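Local structure of PKS (Streptomyces albus, 4OQJ) at residues 131-136 / 182-188; 117-123 / 262-266; 198-204 / 282-287; 87-93 / 109-115. The protein probably catalyses decarboxylative chain-extending condensation as a ketosynthase-bearing module of the AT-less polyketide synthase that makes oxazolomycin. One frame throughout, in Å; residues are numbered along the deposited sequence.

Contact 1 (131-136 / 182-188)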
loop_
_atom_site.group_PDB
_atom_site.type_symbol
_atom_site.label_atom_id
_atom_site.label_comp_id
_atom_site.label_asym_id
_atom_site.label_seq_id
_atom_site.Cartn_x
_atom_site.Cartn_y
_atom_site.Cartn_z
ATOM N N ARG A 131 -10.289 -6.029 14.960
ATOM C CA ARG A 131 -10.214 -5.102 13.848
ATOM C C ARG A 131 -9.263 -5.682 12.803
ATOM O O ARG A 131 -8.069 -5.817 13.049
ATOM C CB ARG A 131 -9.759 -3.723 14.317
ATOM C CG ARG A 131 -9.587 -2.735 13.192
ATOM C CD ARG A 131 -9.717 -1.303 13.670
ATOM N NE ARG A 131 -11.031 -0.763 13.339
ATOM C CZ ARG A 131 -11.280 0.514 13.060
ATOM N NH1 ARG A 131 -10.302 1.414 13.078
ATOM N NH2 ARG A 131 -12.516 0.893 12.760
ATOM N N ILE A 132 -9.821 -6.061 11.658
ATOM C CA ILE A 132 -9.100 -6.819 10.645
ATOM C C ILE A 132 -8.868 -5.977 9.389
ATOM O O ILE A 132 -9.832 -5.542 8.744
ATOM C CB ILE A 132 -9.874 -8.088 10.235
ATOM C CG1 ILE A 132 -10.304 -8.880 11.474
ATOM C CG2 ILE A 132 -9.028 -8.914 9.279
ATOM C CD1 ILE A 132 -11.038 -10.171 11.168
ATOM N N GLY A 133 -7.598 -5.763 9.056
ATOM C CA GLY A 133 -7.196 -5.072 7.846
ATOM C C GLY A 133 -6.965 -6.035 6.698
ATOM O O GLY A 133 -6.919 -7.255 6.893
ATOM N N VAL A 134 -6.826 -5.497 5.493
ATOM C CA VAL A 134 -6.508 -6.314 4.338
ATOM C C VAL A 134 -5.674 -5.550 3.318
ATOM O O VAL A 134 -6.031 -4.433 2.886
ATOM C CB VAL A 134 -7.800 -6.882 3.653
ATOM C CG1 VAL A 134 -8.796 -5.793 3.330
ATOM C CG2 VAL A 134 -7.437 -7.691 2.402
ATOM N N TYR A 135 -4.555 -6.164 2.941
ATOM C CA TYR A 135 -3.664 -5.662 1.904
ATOM C C TYR A 135 -3.566 -6.700 0.791
ATOM O O TYR A 135 -3.149 -7.830 1.014
ATOM C CB TYR A 135 -2.280 -5.354 2.490
ATOM C CG TYR A 135 -2.316 -4.211 3.472
ATOM C CD1 TYR A 135 -2.634 -4.408 4.815
ATOM C CD2 TYR A 135 -2.077 -2.914 3.041
ATOM C CE1 TYR A 135 -2.683 -3.320 5.704
ATOM C CE2 TYR A 135 -2.121 -1.851 3.907
ATOM C CZ TYR A 135 -2.424 -2.047 5.226
ATOM O OH TYR A 135 -2.460 -0.927 6.044
ATOM N N ALA A 136 -3.966 -6.333 -0.413
ATOM C CA ALA A 136 -4.045 -7.319 -1.484
ATOM C C ALA A 136 -3.873 -6.678 -2.851
ATOM O O ALA A 136 -4.141 -5.490 -3.024
ATOM C CB ALA A 136 -5.367 -8.047 -1.418
ATOM N N LEU A 182 -14.433 -6.509 7.157
ATOM C CA LEU A 182 -13.096 -6.167 7.628
ATOM C C LEU A 182 -13.080 -4.653 7.779
ATOM O O LEU A 182 -13.299 -3.939 6.797
ATOM C CB LEU A 182 -12.030 -6.651 6.637
ATOM C CG LEU A 182 -12.190 -8.079 6.129
ATOM C CD1 LEU A 182 -11.033 -8.470 5.243
ATOM C CD2 LEU A 182 -12.335 -9.065 7.296
ATOM N N CYS A 183 -12.862 -4.165 9.001
ATOM C CA CYS A 183 -12.958 -2.739 9.305
ATOM C C CYS A 183 -11.606 -2.065 9.517
ATOM O O CYS A 183 -11.542 -0.867 9.814
ATOM C CB CYS A 183 -13.825 -2.537 10.542
ATOM S SG CYS A 183 -15.485 -3.178 10.297
ATOM N N GLY A 184 -10.529 -2.831 9.391
ATOM C CA GLY A 184 -9.195 -2.255 9.428
ATOM C C GLY A 184 -8.884 -1.605 8.086
ATOM O O GLY A 184 -9.734 -1.581 7.192
ATOM N N PRO A 185 -7.672 -1.062 7.929
ATOM C CA PRO A 185 -7.288 -0.521 6.624
ATOM C C PRO A 185 -7.435 -1.569 5.543
ATOM O O PRO A 185 -6.957 -2.690 5.715
ATOM C CB PRO A 185 -5.815 -0.157 6.794
ATOM C CG PRO A 185 -5.564 -0.185 8.224
ATOM C CD PRO A 185 -6.532 -1.132 8.843
ATOM N N SER A 186 -8.085 -1.206 4.445
ATOM C CA SER A 186 -8.278 -2.107 3.332
ATOM C C SER A 186 -7.729 -1.435 2.089
ATOM O O SER A 186 -8.272 -0.434 1.606
ATOM C CB SER A 186 -9.757 -2.463 3.197
ATOM O OG SER A 186 -10.211 -3.062 4.422
ATOM N N VAL A 187 -6.622 -1.966 1.602
ATOM C CA VAL A 187 -5.803 -1.256 0.642
ATOM C C VAL A 187 -5.368 -2.184 -0.487
ATOM O O VAL A 187 -4.859 -3.280 -0.243
ATOM C CB VAL A 187 -4.549 -0.654 1.327
ATOM C CG1 VAL A 187 -3.720 0.172 0.338
ATOM C CG2 VAL A 187 -4.958 0.215 2.506
ATOM N N SER A 188 -5.578 -1.756 -1.722
ATOM C CA SER A 188 -5.019 -2.496 -2.850
ATOM C C SER A 188 -3.594 -2.022 -3.084
ATOM O O SER A 188 -3.326 -0.825 -3.219
ATOM C CB SER A 188 -5.864 -2.342 -4.108
ATOM O OG SER A 188 -7.167 -2.849 -3.863
HETATM O O HOH W 1 -12.734 -5.929 11.323
#
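Cys183 O sits over one face of the Arg131 guanidinium, 3.3 Å above its plane and offset toward the rim, while Arg131 NH1 reaches Glu311 of the second subunit in a salt bridge. The Tyr135 ring is met obliquely: Val187 CB lies 3.7 Å from Tyr135 CE2, the two side chains running alongside one another, and Pro185 CB comes up to Tyr135 OH. That hydroxyl is hydrogen-bonded to Ser206. Strands 132-136 and 186-188 run parallel in the thiolase-fold sheet; 186-188 is the outermost strand within the chain, and its Ser188 pairs antiparallel with a strand of the second subunit, so the sheet continues through the dimer. Val134 N gives a bond in the carbonyl plane to Pro185 O (2.8 Å), and Val187 N returns one to Val134 O (2.8 Å). Gly184 N instead approaches Ile132 O from above its carbonyl plane (2.9 Å). A water accepts from both Ile132 N and Cys183 N. On the face holding Val134 and Ser186 packing is tight: Val134 CG1, set between its own N and carbonyl carbon (chi1 53°), lies 3.5 Å from Ser186 CB. Leu182 lays CD1 against Val134 CB and CD2 against Ile132 CG2 (3.9 Å).

Contact 2 (117-123 / 262-266)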
loop_
_atom_site.group_PDB
_atom_site.type_symbol
_atom_site.label_atom_id
_atom_site.label_comp_id
_atom_site.label_asym_id
_atom_site.label_seq_id
_atom_site.Cartn_x
_atom_site.Cartn_y
_atom_site.Cartn_z
ATOM N N ALA A 117 -9.187 -18.381 4.211
ATOM C CA ALA A 117 -8.065 -18.122 5.114
ATOM C C ALA A 117 -8.558 -17.786 6.521
ATOM O O ALA A 117 -7.983 -18.246 7.515
ATOM C CB ALA A 117 -7.184 -17.003 4.582
ATOM N N LEU A 118 -9.617 -16.992 6.605
ATOM C CA LEU A 118 -10.200 -16.625 7.897
ATOM C C LEU A 118 -10.867 -17.840 8.542
ATOM O O LEU A 118 -10.743 -18.059 9.743
ATOM C CB LEU A 118 -11.201 -15.484 7.732
ATOM C CG LEU A 118 -10.528 -14.125 7.527
ATOM C CD1 LEU A 118 -11.467 -13.146 6.878
ATOM C CD2 LEU A 118 -10.045 -13.606 8.868
ATOM N N GLU A 119 -11.555 -18.644 7.741
ATOM C CA GLU A 119 -12.074 -19.912 8.227
ATOM C C GLU A 119 -10.984 -20.806 8.820
ATOM O O GLU A 119 -11.167 -21.378 9.879
ATOM C CB GLU A 119 -12.780 -20.659 7.105
ATOM C CG GLU A 119 -14.232 -20.301 6.941
ATOM C CD GLU A 119 -14.911 -21.248 5.978
ATOM O OE1 GLU A 119 -14.308 -21.523 4.910
ATOM O OE2 GLU A 119 -16.030 -21.719 6.289
ATOM N N ARG A 120 -9.861 -20.956 8.127
ATOM C CA ARG A 120 -8.811 -21.821 8.637
ATOM C C ARG A 120 -8.217 -21.230 9.907
ATOM O O ARG A 120 -7.849 -21.975 10.816
ATOM C CB ARG A 120 -7.727 -22.047 7.571
ATOM C CG ARG A 120 -6.578 -22.908 8.025
ATOM C CD ARG A 120 -5.828 -23.491 6.838
ATOM N NE ARG A 120 -6.626 -24.477 6.100
ATOM C CZ ARG A 120 -7.290 -24.240 4.966
ATOM N NH1 ARG A 120 -7.973 -25.220 4.379
ATOM N NH2 ARG A 120 -7.268 -23.042 4.396
ATOM N N ALA A 121 -8.152 -19.902 9.985
ATOM C CA ALA A 121 -7.684 -19.224 11.199
ATOM C C ALA A 121 -8.647 -19.410 12.364
ATOM O O ALA A 121 -8.230 -19.410 13.525
ATOM C CB ALA A 121 -7.476 -17.742 10.937
ATOM N N GLY A 122 -9.932 -19.575 12.053
ATOM C CA GLY A 122 -10.947 -19.803 13.063
ATOM C C GLY A 122 -11.700 -18.539 13.469
ATOM O O GLY A 122 -12.323 -18.526 14.524
ATOM N N TYR A 123 -11.668 -17.501 12.629
ATOM C CA TYR A 123 -12.333 -16.231 12.943
ATOM C C TYR A 123 -13.439 -15.883 11.947
ATOM O O TYR A 123 -13.222 -15.864 10.737
ATOM C CB TYR A 123 -11.312 -15.086 13.007
ATOM C CG TYR A 123 -10.491 -15.132 14.271
ATOM C CD1 TYR A 123 -9.303 -15.874 14.335
ATOM C CD2 TYR A 123 -10.923 -14.486 15.417
ATOM C CE1 TYR A 123 -8.568 -15.942 15.505
ATOM C CE2 TYR A 123 -10.206 -14.563 16.595
ATOM C CZ TYR A 123 -9.030 -15.283 16.632
ATOM O OH TYR A 123 -8.333 -15.342 17.808
ATOM N N ALA A 262 -3.596 -16.284 0.295
ATOM C CA ALA A 262 -3.743 -15.324 1.382
ATOM C C ALA A 262 -3.241 -15.902 2.703
ATOM O O ALA A 262 -3.321 -17.116 2.953
ATOM C CB ALA A 262 -5.201 -14.890 1.511
ATOM N N VAL A 263 -2.704 -15.022 3.540
ATOM C CA VAL A 263 -2.364 -15.365 4.902
ATOM C C VAL A 263 -3.074 -14.419 5.856
ATOM O O VAL A 263 -3.384 -13.280 5.500
ATOM C CB VAL A 263 -0.838 -15.314 5.144
ATOM C CG1 VAL A 263 -0.136 -16.330 4.261
ATOM C CG2 VAL A 263 -0.285 -13.893 4.894
ATOM N N VAL A 264 -3.329 -14.917 7.063
ATOM C CA VAL A 264 -3.930 -14.138 8.145
ATOM C C VAL A 264 -2.859 -13.937 9.215
ATOM O O VAL A 264 -2.269 -14.909 9.688
ATOM C CB VAL A 264 -5.151 -14.859 8.736
ATOM C CG1 VAL A 264 -5.785 -14.059 9.882
ATOM C CG2 VAL A 264 -6.173 -15.153 7.655
ATOM N N LEU A 265 -2.603 -12.679 9.571
ATOM C CA LEU A 265 -1.490 -12.296 10.428
ATOM C C LEU A 265 -2.003 -11.652 11.711
ATOM O O LEU A 265 -3.030 -10.973 11.700
ATOM C CB LEU A 265 -0.566 -11.324 9.687
ATOM C CG LEU A 265 -0.077 -11.839 8.324
ATOM C CD1 LEU A 265 0.727 -10.779 7.591
ATOM C CD2 LEU A 265 0.748 -13.104 8.487
ATOM N N LYS A 266 -1.271 -11.874 12.802
ATOM C CA LYS A 266 -1.609 -11.366 14.127
ATOM C C LYS A 266 -0.328 -11.306 14.946
ATOM O O LYS A 266 0.553 -12.138 14.753
ATOM C CB LYS A 266 -2.628 -12.288 14.806
ATOM C CG LYS A 266 -3.096 -11.818 16.185
ATOM C CD LYS A 266 -3.925 -12.901 16.890
ATOM C CE LYS A 266 -5.330 -12.457 17.178
ATOM N NZ LYS A 266 -6.126 -13.454 17.970
#
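Val264 fills the middle of this contact with both its methyls, each directed at a different turn of the helix. Its CG1 is trans to the backbone N (chi1 179°), which places CG2 beside that N. From there Val264 CG2 touches Ala117 CB at 3.7 Å and also meets Ala117 O. Val264 CG1 faces the next turn, 4.2 Å from Ala121 CB. The short axes of helix and strand approach to 8.1 Å, consistent with the small side chains of the two alanines. Ala262 CB meets Ala117 CB at 4.2 Å, again methyl to methyl, and Leu118 brings the end of its chain round so that CD2 grazes Val264 CG2. Lys266 points the same way as Val264 but reaches further: the chain starts out extended and bends at chi3 (-119°), which carries NZ to the Tyr123 hydroxyl. Tyr123 CG lies anti to the carbonyl carbon (chi1 -75°), which sends the ring toward Lys266. The Lys266 NZ to Tyr123 OH hydrogen bond is 2.9 Å long, and the two side chains cross at about a right angle. This buried ammonium is also salt-bridged to Asp274 and Asp276, and Asp276 in turn holds Tyr123 OH, so the lysine charge is probably well balanced. Gly122, with positive phi, is the C-prime residue of a Schellman motif: Tyr123 N donates to Leu118 O and Gly122 N, weakly, to Glu119 O. Gly122 N also binds Leu118 O, whose two donors come from opposite faces of its plane. This ending closes an outer helix packed on a sheet of the layered thiolase fold.

Contact 3 (198-204 / 282-287)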
loop_
_atom_site.group_PDB
_atom_site.type_symbol
_atom_site.label_atom_id
_atom_site.label_comp_id
_atom_site.label_asym_id
_atom_site.label_seq_id
_atom_site.Cartn_x
_atom_site.Cartn_y
_atom_site.Cartn_z
ATOM N N VAL A 198 5.182 -7.556 -0.578
ATOM C CA VAL A 198 4.936 -6.160 -0.214
ATOM C C VAL A 198 3.633 -6.052 0.588
ATOM O O VAL A 198 3.585 -5.353 1.596
ATOM C CB VAL A 198 4.895 -5.247 -1.458
ATOM C CG1 VAL A 198 4.523 -3.814 -1.084
ATOM C CG2 VAL A 198 6.254 -5.261 -2.172
ATOM N N ALA A 199 2.585 -6.770 0.178
ATOM C CA ALA A 199 1.333 -6.737 0.921
ATOM C C ALA A 199 1.572 -7.280 2.326
ATOM O O ALA A 199 1.081 -6.719 3.315
ATOM C CB ALA A 199 0.257 -7.537 0.207
ATOM N N VAL A 200 2.344 -8.367 2.416
ATOM C CA VAL A 200 2.698 -8.932 3.713
ATOM C C VAL A 200 3.460 -7.892 4.538
ATOM O O VAL A 200 3.192 -7.703 5.725
ATOM C CB VAL A 200 3.539 -10.225 3.556
ATOM C CG1 VAL A 200 4.176 -10.641 4.878
ATOM C CG2 VAL A 200 2.665 -11.368 3.038
ATOM N N HIS A 201 4.416 -7.213 3.910
ATOM C CA HIS A 201 5.191 -6.196 4.612
ATOM C C HIS A 201 4.289 -5.097 5.171
ATOM O O HIS A 201 4.411 -4.709 6.345
ATOM C CB HIS A 201 6.226 -5.607 3.678
ATOM C CG HIS A 201 6.934 -4.417 4.228
ATOM N ND1 HIS A 201 7.998 -4.522 5.093
ATOM C CD2 HIS A 201 6.755 -3.097 3.995
ATOM C CE1 HIS A 201 8.451 -3.309 5.372
ATOM N NE2 HIS A 201 7.716 -2.427 4.721
ATOM N N LEU A 202 3.363 -4.599 4.355
ATOM C CA LEU A 202 2.517 -3.498 4.818
ATOM C C LEU A 202 1.526 -3.969 5.889
ATOM O O LEU A 202 1.229 -3.223 6.823
ATOM C CB LEU A 202 1.776 -2.847 3.651
ATOM C CG LEU A 202 2.691 -2.150 2.636
ATOM C CD1 LEU A 202 1.879 -1.700 1.436
ATOM C CD2 LEU A 202 3.436 -0.973 3.270
ATOM N N ALA A 203 1.041 -5.199 5.764
ATOM C CA ALA A 203 0.180 -5.782 6.797
ATOM C C ALA A 203 0.909 -5.835 8.146
ATOM O O ALA A 203 0.354 -5.453 9.183
ATOM C CB ALA A 203 -0.270 -7.153 6.392
ATOM N N CYS A 204 2.158 -6.295 8.135
ATOM C CA CYS A 204 2.947 -6.321 9.362
ATOM C C CYS A 204 3.177 -4.909 9.909
ATOM O O CYS A 204 3.062 -4.686 11.111
ATOM C CB CYS A 204 4.281 -7.020 9.120
ATOM S SG CYS A 204 4.139 -8.798 8.770
ATOM N N ILE A 282 6.619 -14.745 11.398
ATOM C CA ILE A 282 7.344 -13.762 10.603
ATOM C C ILE A 282 8.161 -12.914 11.566
ATOM O O ILE A 282 7.614 -12.258 12.463
ATOM C CB ILE A 282 6.383 -12.914 9.772
ATOM C CG1 ILE A 282 5.685 -13.807 8.742
ATOM C CG2 ILE A 282 7.127 -11.774 9.069
ATOM C CD1 ILE A 282 4.546 -13.138 8.025
ATOM N N LYS A 283 9.478 -12.997 11.414
ATOM C CA LYS A 283 10.424 -12.337 12.302
ATOM C C LYS A 283 10.722 -10.936 11.816
ATOM O O LYS A 283 11.054 -10.044 12.604
ATOM C CB LYS A 283 11.726 -13.139 12.382
ATOM C CG LYS A 283 11.552 -14.607 12.756
ATOM C CD LYS A 283 11.284 -14.787 14.235
ATOM C CE LYS A 283 12.517 -14.492 15.091
ATOM N NZ LYS A 283 12.181 -14.548 16.542
ATOM N N GLY A 284 10.613 -10.744 10.504
ATOM C CA GLY A 284 10.920 -9.457 9.917
ATOM C C GLY A 284 10.697 -9.446 8.416
ATOM O O GLY A 284 10.623 -10.500 7.768
ATOM N N THR A 285 10.567 -8.243 7.871
ATOM C CA THR A 285 10.333 -8.049 6.444
ATOM C C THR A 285 11.040 -6.785 6.003
ATOM O O THR A 285 11.264 -5.892 6.813
ATOM C CB THR A 285 8.836 -7.911 6.107
ATOM O OG1 THR A 285 8.334 -6.679 6.652
ATOM C CG2 THR A 285 8.015 -9.077 6.663
ATOM N N ALA A 286 11.373 -6.703 4.721
ATOM C CA ALA A 286 11.971 -5.498 4.172
ATOM C C ALA A 286 11.530 -5.332 2.732
ATOM O O ALA A 286 11.291 -6.315 2.028
ATOM C CB ALA A 286 13.489 -5.548 4.280
ATOM N N VAL A 287 11.388 -4.075 2.324
ATOM C CA VAL A 287 11.050 -3.717 0.962
ATOM C C VAL A 287 11.928 -2.550 0.547
ATOM O O VAL A 287 12.122 -1.618 1.329
ATOM C CB VAL A 287 9.559 -3.325 0.818
ATOM C CG1 VAL A 287 9.252 -2.846 -0.615
ATOM C CG2 VAL A 287 8.669 -4.471 1.217
#
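His201 and Thr285 cross obliquely, with the threonine at the edge of the imidazole, while Val287 approaches the same ring from over a face. With CG anti to the backbone N (chi1 171°) the imidazole of His201 extends from the helix toward Thr285 and Val287. There His201 ND1 and Thr285 OG1 share a hydrogen bond of 2.7 Å in which either atom could be the donor; OG1 is near the ring plane and Thr285 CB lies in it. The threonine hydroxyl is presented by a chi1 of 68°, tucked between its own N and carbonyl carbon. Val287 CG2 stands 3.4 Å above the imidazole, displaced toward the rim, in a CH-pi contact 3.8 Å from the ring centroid. The other nitrogen, His201 NE2, is bound to Asp211 of the second subunit, so hydrogen bonds at both nitrogens and a methyl over one face fix the rotation of the ring. Around this group the packing is apolar. Val198 and Val287 cross at about a right angle, Val198 CG2 against Val287 CG1 at 4.2 Å. At the other end Val200 CG1 meets Ile282 CD1 at 4.0 Å, the chains oblique to each other, and Cys204 SG rests 4.2 Å from Ile282 CG2. The axes of 198-204 and 282-287 approach to 8.2 Å, their N-to-C directions 120° apart. Helix 195-209 also packs on strands 214-221 and 259-267 through Ala203, while Ala286 faces helix 302-316 on the other side of strand 280-289, and Val198 and Val287 touch Val187 and Pro185 of the second subunit.

Contact 4 (87-93 / 109-115)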
loop_
_atom_site.group_PDB
_atom_site.type_symbol
_atom_site.label_atom_id
_atom_site.label_comp_id
_atom_site.label_asym_id
_atom_site.label_seq_id
_atom_site.Cartn_x
_atom_site.Cartn_y
_atom_site.Cartn_z
ATOM N N LYS A 87 -15.482 -20.209 -11.506
ATOM C CA LYS A 87 -16.550 -20.570 -10.557
ATOM C C LYS A 87 -16.608 -19.594 -9.387
ATOM O O LYS A 87 -15.575 -19.112 -8.925
ATOM C CB LYS A 87 -16.344 -21.992 -10.035
ATOM C CG LYS A 87 -16.182 -23.053 -11.135
ATOM C CD LYS A 87 -17.407 -23.137 -12.024
ATOM C CE LYS A 87 -17.364 -24.369 -12.948
ATOM N NZ LYS A 87 -16.114 -24.427 -13.762
ATOM N N PHE A 88 -17.814 -19.295 -8.910
ATOM C CA PHE A 88 -17.981 -18.327 -7.819
ATOM C C PHE A 88 -19.352 -18.445 -7.166
ATOM O O PHE A 88 -20.388 -18.478 -7.847
ATOM C CB PHE A 88 -17.750 -16.907 -8.355
ATOM C CG PHE A 88 -17.950 -15.812 -7.342
ATOM C CD1 PHE A 88 -17.077 -15.662 -6.278
ATOM C CD2 PHE A 88 -18.990 -14.898 -7.491
ATOM C CE1 PHE A 88 -17.242 -14.632 -5.357
ATOM C CE2 PHE A 88 -19.176 -13.858 -6.578
ATOM C CZ PHE A 88 -18.301 -13.724 -5.504
ATOM N N ASP A 89 -19.354 -18.506 -5.834
ATOM C CA ASP A 89 -20.594 -18.683 -5.075
ATOM C C ASP A 89 -21.235 -17.331 -4.793
ATOM O O ASP A 89 -21.154 -16.801 -3.679
ATOM C CB ASP A 89 -20.325 -19.424 -3.766
ATOM C CG ASP A 89 -21.607 -19.926 -3.093
ATOM O OD1 ASP A 89 -22.724 -19.408 -3.359
ATOM O OD2 ASP A 89 -21.489 -20.864 -2.281
ATOM N N ALA A 90 -21.892 -16.789 -5.804
ATOM C CA ALA A 90 -22.419 -15.438 -5.718
ATOM C C ALA A 90 -23.496 -15.328 -4.643
ATOM O O ALA A 90 -23.577 -14.320 -3.944
ATOM C CB ALA A 90 -22.969 -15.006 -7.059
ATOM N N GLY A 91 -24.308 -16.370 -4.503
ATOM C CA GLY A 91 -25.381 -16.363 -3.518
ATOM C C GLY A 91 -24.870 -16.163 -2.100
ATOM O O GLY A 91 -25.447 -15.420 -1.312
ATOM N N LEU A 92 -23.775 -16.836 -1.780
ATOM C CA LEU A 92 -23.186 -16.753 -0.458
ATOM C C LEU A 92 -22.800 -15.324 -0.132
ATOM O O LEU A 92 -22.931 -14.880 1.015
ATOM C CB LEU A 92 -21.958 -17.653 -0.369
ATOM C CG LEU A 92 -21.145 -17.533 0.915
ATOM C CD1 LEU A 92 -21.945 -18.017 2.116
ATOM C CD2 LEU A 92 -19.839 -18.293 0.773
ATOM N N PHE A 93 -22.331 -14.593 -1.145
ATOM C CA PHE A 93 -21.866 -13.228 -0.924
ATOM C C PHE A 93 -22.918 -12.167 -1.283
ATOM O O PHE A 93 -22.627 -10.976 -1.299
ATOM C CB PHE A 93 -20.581 -12.998 -1.714
ATOM C CG PHE A 93 -19.452 -13.857 -1.255
ATOM C CD1 PHE A 93 -18.878 -13.655 -0.010
ATOM C CD2 PHE A 93 -18.984 -14.897 -2.041
ATOM C CE1 PHE A 93 -17.835 -14.459 0.432
ATOM C CE2 PHE A 93 -17.953 -15.705 -1.596
ATOM C CZ PHE A 93 -17.378 -15.477 -0.359
ATOM N N GLN A 109 -11.995 -14.848 -7.029
ATOM C CA GLN A 109 -11.151 -15.879 -6.441
ATOM C C GLN A 109 -10.471 -15.356 -5.172
ATOM O O GLN A 109 -10.302 -16.107 -4.205
ATOM C CB GLN A 109 -10.119 -16.357 -7.461
ATOM C CG GLN A 109 -10.739 -17.166 -8.584
ATOM C CD GLN A 109 -11.202 -18.531 -8.133
ATOM O OE1 GLN A 109 -10.480 -19.239 -7.445
ATOM N NE2 GLN A 109 -12.414 -18.905 -8.516
ATOM N N PHE A 110 -10.090 -14.080 -5.147
ATOM C CA PHE A 110 -9.447 -13.550 -3.943
ATOM C C PHE A 110 -10.450 -13.525 -2.793
ATOM O O PHE A 110 -10.103 -13.808 -1.656
ATOM C CB PHE A 110 -8.873 -12.145 -4.112
ATOM C CG PHE A 110 -8.175 -11.679 -2.871
ATOM C CD1 PHE A 110 -6.926 -12.199 -2.535
ATOM C CD2 PHE A 110 -8.804 -10.844 -1.980
ATOM C CE1 PHE A 110 -6.309 -11.834 -1.353
ATOM C CE2 PHE A 110 -8.193 -10.467 -0.793
ATOM C CZ PHE A 110 -6.947 -10.953 -0.483
ATOM N N LEU A 111 -11.693 -13.171 -3.103
ATOM C CA LEU A 111 -12.747 -13.113 -2.099
ATOM C C LEU A 111 -12.997 -14.490 -1.489
ATOM O O LEU A 111 -13.069 -14.636 -0.269
ATOM C CB LEU A 111 -14.044 -12.552 -2.709
ATOM C CG LEU A 111 -15.285 -12.521 -1.805
ATOM C CD1 LEU A 111 -15.001 -11.867 -0.422
ATOM C CD2 LEU A 111 -16.419 -11.787 -2.494
ATOM N N GLU A 112 -13.107 -15.520 -2.318
ATOM C CA GLU A 112 -13.329 -16.859 -1.761
ATOM C C GLU A 112 -12.091 -17.309 -0.992
ATOM O O GLU A 112 -12.205 -17.928 0.065
ATOM C CB GLU A 112 -13.676 -17.865 -2.853
ATOM C CG GLU A 112 -15.098 -17.754 -3.350
ATOM C CD GLU A 112 -15.484 -18.886 -4.289
ATOM O OE1 GLU A 112 -14.627 -19.747 -4.588
ATOM O OE2 GLU A 112 -16.650 -18.928 -4.727
ATOM N N CYS A 113 -10.907 -16.998 -1.512
ATOM C CA CYS A 113 -9.661 -17.412 -0.839
ATOM C C CYS A 113 -9.494 -16.743 0.551
ATOM O O CYS A 113 -9.060 -17.379 1.516
ATOM C CB CYS A 113 -8.454 -17.088 -1.717
ATOM S SG CYS A 113 -6.902 -17.812 -1.104
ATOM N N ALA A 114 -9.838 -15.463 0.643
ATOM C CA ALA A 114 -9.772 -14.743 1.915
ATOM C C ALA A 114 -10.748 -15.326 2.932
ATOM O O ALA A 114 -10.415 -15.469 4.110
ATOM C CB ALA A 114 -10.060 -13.255 1.700
ATOM N N TYR A 115 -11.955 -15.638 2.476
ATOM C CA TYR A 115 -12.947 -16.315 3.296
ATOM C C TYR A 115 -12.345 -17.608 3.853
ATOM O O TYR A 115 -12.429 -17.864 5.046
ATOM C CB TYR A 115 -14.202 -16.585 2.465
ATOM C CG TYR A 115 -15.431 -17.116 3.197
ATOM C CD1 TYR A 115 -15.479 -18.414 3.689
ATOM C CD2 TYR A 115 -16.573 -16.330 3.325
ATOM C CE1 TYR A 115 -16.626 -18.903 4.326
ATOM C CE2 TYR A 115 -17.711 -16.800 3.946
ATOM C CZ TYR A 115 -17.738 -18.084 4.447
ATOM O OH TYR A 115 -18.882 -18.538 5.061
#
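Phe93 and Leu111 come from opposite directions where the loop 87-93 folds over helix 105-121 of the ketosynthase domain, the loop itself being shaped by an Asx motif and an inverse gamma turn centred on Asp89. Among the polar links, Asp89 N donates to Glu112 OE2 (3.0 Å, 158° at the hydrogen), meeting the oxygen nearly end-on to its C-O bond. The glutamate is extended beyond CG, which takes its carboxylate across to the loop, and its other oxygen, OE1, is salt-bridged to Arg31. Arg31 also binds Gln109 OE1, so a single guanidinium steadies two side chains of the helix, and the ion pair would favour a charged carboxylate in this buried place. Within the loop, Asp89 OD1 accepts from Leu92 N, which arrives from above the carboxylate plane; OD2 is held by Glu700 N. The aromatic contacts centre on Phe93. Leu111 CD2 stands over the middle of one ring face in a CH-pi contact, 3.9 Å from the centroid, and Leu92 CD2 lies 3.9 Å above the opposite face, nearer the rim. Glu112 CG touches the edge. The Phe93 and Tyr115 ring planes are nearly perpendicular (86°), but the pair is oblique, neither a stack nor edge-to-face, with Tyr115 CD2 3.7 Å from Phe93 CE1; Phe699 meets Tyr115 edge-to-face. Purely apolar contacts complete the seam. Leu92 CD2 reaches Tyr115 CE2, and the Phe88 ring turns its edge to the methyl already seated on Phe93, with Phe88 CZ 4.0 Å from Leu111 CD2.

Overall arrangement
Helix 105-121 serves contacts 2 and 4, whose centres are 15 Å apart, and also meets contact 1, where Phe110 packs on Ala136 and Leu118 on Ile132 and Leu182. Strand 259-267 lies between helices: contact 2 uses the face bearing Val264, while Leu265 on its other face packs on Ala203, Cys204 and Ile282 of contact 3. Tyr135 joins contacts 1 and 3, both at the dimer interface. Between them, strand 186-190 leads into helix 195-209 through the short connection that, as in other ketosynthases, probably carries the nucleophilic cysteine. Contacts 3 and 4 do not touch, their centres 26 Å apart. The Cys183 side chain is about 11 Å from a potassium ion, that of Phe93 about 11 Å from a potassium ion.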